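Local atomic coordinates of Phl p 3 allergen (Phleum pratense, PDB entry 3FT9), a protein that is a secreted grass pollen allergen of the expansin family, B subfamily, related to the C-terminal domain of expansins and of unestablished biochemical activity. Residues Val2-Thr7 and Ile21-Pro26. Numbering follows the deposited sequence.
Sequences VQVTFT and IKYTRP
The rings of Phe6 and Tyr23 each receive one aliphatic neighbour across an antiparallel beta hairpin, within one layer of the immunoglobulin-like beta sandwich expected of an expansin C-terminal domain. Ile21 CD1 approaches the Phe6 ring obliquely, 3.8 Å from Phe6 CD1, its reach given by an extended chain (chi2 -175°). Val4 CG1 likewise meets Tyr23 CD1 at 3.8 Å; both side chains leave the sheet in the same direction, which brings the methyl alongside the ring. All four side chains point to the inward face, with Val4, Phe6 and Ile21 buried in the core and Tyr23 at its margin, where an amphipathic ring suits: the Phe6 ring also meets that of Phe67, while Ile21 packs on Phe69 and Val33 of the opposing layer. The other face carries Gln3, Thr5, Lys22 and Thr24, polar residues suited to contact with water, and there Thr5 OG1 lies 3.7 Å from the aliphatic CB of Lys22. Paired backbone bonds join Gln3 with Thr24 and Thr5 with Lys22; Lys22 N to Thr5 O is 2.9 Å. Near the N-terminus the register slips into a classic beta bulge, where Val2 and Gln3 both face Thr24: its O accepts Gln3 N at 2.8 Å and a CA-H...O contact from Val2 CA at 3.0 Å.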
loop_
_atom_site.group_PDB
_atom_site.type_symbol
_atom_site.label_atom_id
_atom_site.label_comp_id
_atom_site.label_asym_id
_atom_site.label_seq_id
_atom_site.Cartn_x
_atom_site.Cartn_y
_atom_site.Cartn_z
ATOM N N VAL A 2 16.585 -0.624 2.210
ATOM C CA VAL A 2 15.410 0.160 1.608
ATOM C C VAL A 2 14.337 -0.671 0.878
ATOM O O VAL A 2 14.190 -0.696 -0.379
ATOM C CB VAL A 2 15.881 1.323 0.804
ATOM C CG1 VAL A 2 17.397 1.235 0.631
ATOM C CG2 VAL A 2 15.103 1.392 -0.500
ATOM N N GLN A 3 13.568 -1.346 1.722
ATOM C CA GLN A 3 12.873 -2.573 1.394
ATOM C C GLN A 3 11.456 -2.402 1.906
ATOM O O GLN A 3 11.278 -1.866 2.995
ATOM C CB GLN A 3 13.441 -3.698 2.279
ATOM C CG GLN A 3 14.819 -4.204 1.974
ATOM C CD GLN A 3 14.888 -4.863 0.598
ATOM O OE1 GLN A 3 14.704 -6.095 0.471
ATOM N NE2 GLN A 3 15.134 -4.050 -0.445
ATOM N N VAL A 4 10.474 -2.853 1.153
ATOM C CA VAL A 4 9.095 -2.879 1.649
ATOM C C VAL A 4 8.392 -4.150 1.264
ATOM O O VAL A 4 8.434 -4.571 0.119
ATOM C CB VAL A 4 8.314 -1.662 1.136
ATOM C CG1 VAL A 4 9.155 -0.459 1.389
ATOM C CG2 VAL A 4 8.115 -1.760 -0.371
ATOM N N THR A 5 7.678 -4.722 2.208
ATOM C CA THR A 5 6.735 -5.761 1.898
ATOM C C THR A 5 5.353 -5.244 2.365
ATOM O O THR A 5 5.288 -4.327 3.215
ATOM C CB THR A 5 7.091 -7.080 2.612
ATOM O OG1 THR A 5 6.924 -6.861 3.984
ATOM C CG2 THR A 5 8.589 -7.430 2.422
ATOM N N PHE A 6 4.310 -5.801 1.763
ATOM C CA PHE A 6 2.893 -5.499 2.021
ATOM C C PHE A 6 2.279 -6.891 2.182
ATOM O O PHE A 6 2.280 -7.672 1.214
ATOM C CB PHE A 6 2.202 -4.930 0.772
ATOM C CG PHE A 6 2.850 -3.654 0.216
ATOM C CD1 PHE A 6 2.241 -2.369 0.389
ATOM C CD2 PHE A 6 4.020 -3.748 -0.565
ATOM C CE1 PHE A 6 2.868 -1.182 -0.046
ATOM C CE2 PHE A 6 4.643 -2.587 -1.038
ATOM C CZ PHE A 6 4.063 -1.283 -0.794
ATOM N N THR A 7 1.716 -7.201 3.363
ATOM C CA THR A 7 0.904 -8.389 3.533
ATOM C C THR A 7 -0.590 -8.001 3.591
ATOM O O THR A 7 -0.968 -7.192 4.401
ATOM C CB THR A 7 1.270 -9.030 4.806
ATOM O OG1 THR A 7 2.687 -9.147 4.832
ATOM C CG2 THR A 7 0.681 -10.405 4.938
ATOM N N ILE A 21 2.466 -3.230 6.405
ATOM C CA ILE A 21 3.507 -2.780 5.552
ATOM C C ILE A 21 4.814 -2.781 6.382
ATOM O O ILE A 21 4.910 -2.070 7.370
ATOM C CB ILE A 21 3.236 -1.371 4.935
ATOM C CG1 ILE A 21 1.872 -1.391 4.102
ATOM C CG2 ILE A 21 4.546 -0.937 4.167
ATOM C CD1 ILE A 21 1.535 -0.126 3.360
ATOM N N LYS A 22 5.796 -3.578 6.014
ATOM C CA LYS A 22 7.085 -3.444 6.720
ATOM C C LYS A 22 8.060 -2.685 5.899
ATOM O O LYS A 22 8.412 -3.153 4.869
ATOM C CB LYS A 22 7.650 -4.820 7.006
ATOM C CG LYS A 22 6.587 -5.749 7.729
ATOM C CD LYS A 22 6.419 -5.351 9.211
ATOM C CE LYS A 22 5.910 -3.835 9.439
ATOM N NZ LYS A 22 6.313 -3.117 10.755
ATOM N N TYR A 23 8.494 -1.532 6.372
ATOM C CA TYR A 23 9.335 -0.606 5.714
ATOM C C TYR A 23 10.661 -0.502 6.454
ATOM O O TYR A 23 10.755 0.178 7.485
ATOM C CB TYR A 23 8.700 0.771 5.856
ATOM C CG TYR A 23 9.432 1.917 5.195
ATOM C CD1 TYR A 23 9.056 2.315 3.914
ATOM C CD2 TYR A 23 10.393 2.692 5.866
ATOM C CE1 TYR A 23 9.653 3.417 3.271
ATOM C CE2 TYR A 23 11.036 3.808 5.191
ATOM C CZ TYR A 23 10.662 4.142 3.873
ATOM O OH TYR A 23 11.214 5.154 3.091
ATOM N N THR A 24 11.687 -1.122 5.884
ATOM C CA THR A 24 13.102 -0.918 6.271
ATOM C C THR A 24 13.908 0.044 5.438
ATOM O O THR A 24 14.017 -0.110 4.203
ATOM C CB THR A 24 13.744 -2.208 6.189
ATOM O OG1 THR A 24 12.920 -3.047 6.997
ATOM C CG2 THR A 24 15.155 -2.144 6.756
ATOM N N ARG A 25 14.428 1.071 6.125
ATOM C CA ARG A 25 15.286 2.037 5.529
ATOM C C ARG A 25 16.213 2.533 6.626
ATOM O O ARG A 25 15.800 3.373 7.445
ATOM C CB ARG A 25 14.439 3.172 5.056
ATOM C CG ARG A 25 15.180 4.144 4.227
ATOM C CD ARG A 25 14.209 5.251 3.800
ATOM N NE ARG A 25 14.998 6.287 3.179
ATOM C CZ ARG A 25 15.124 6.468 1.874
ATOM N NH1 ARG A 25 14.439 5.713 1.010
ATOM N NH2 ARG A 25 15.936 7.441 1.453
ATOM N N PRO A 26 17.435 1.972 6.718
ATOM C CA PRO A 26 18.294 2.415 7.847
ATOM C C PRO A 26 18.362 3.957 8.118
ATOM O O PRO A 26 18.585 4.742 7.175
ATOM C CB PRO A 26 19.643 1.810 7.479
ATOM C CG PRO A 26 19.206 0.464 6.723
ATOM C CD PRO A 26 17.784 0.599 6.294
#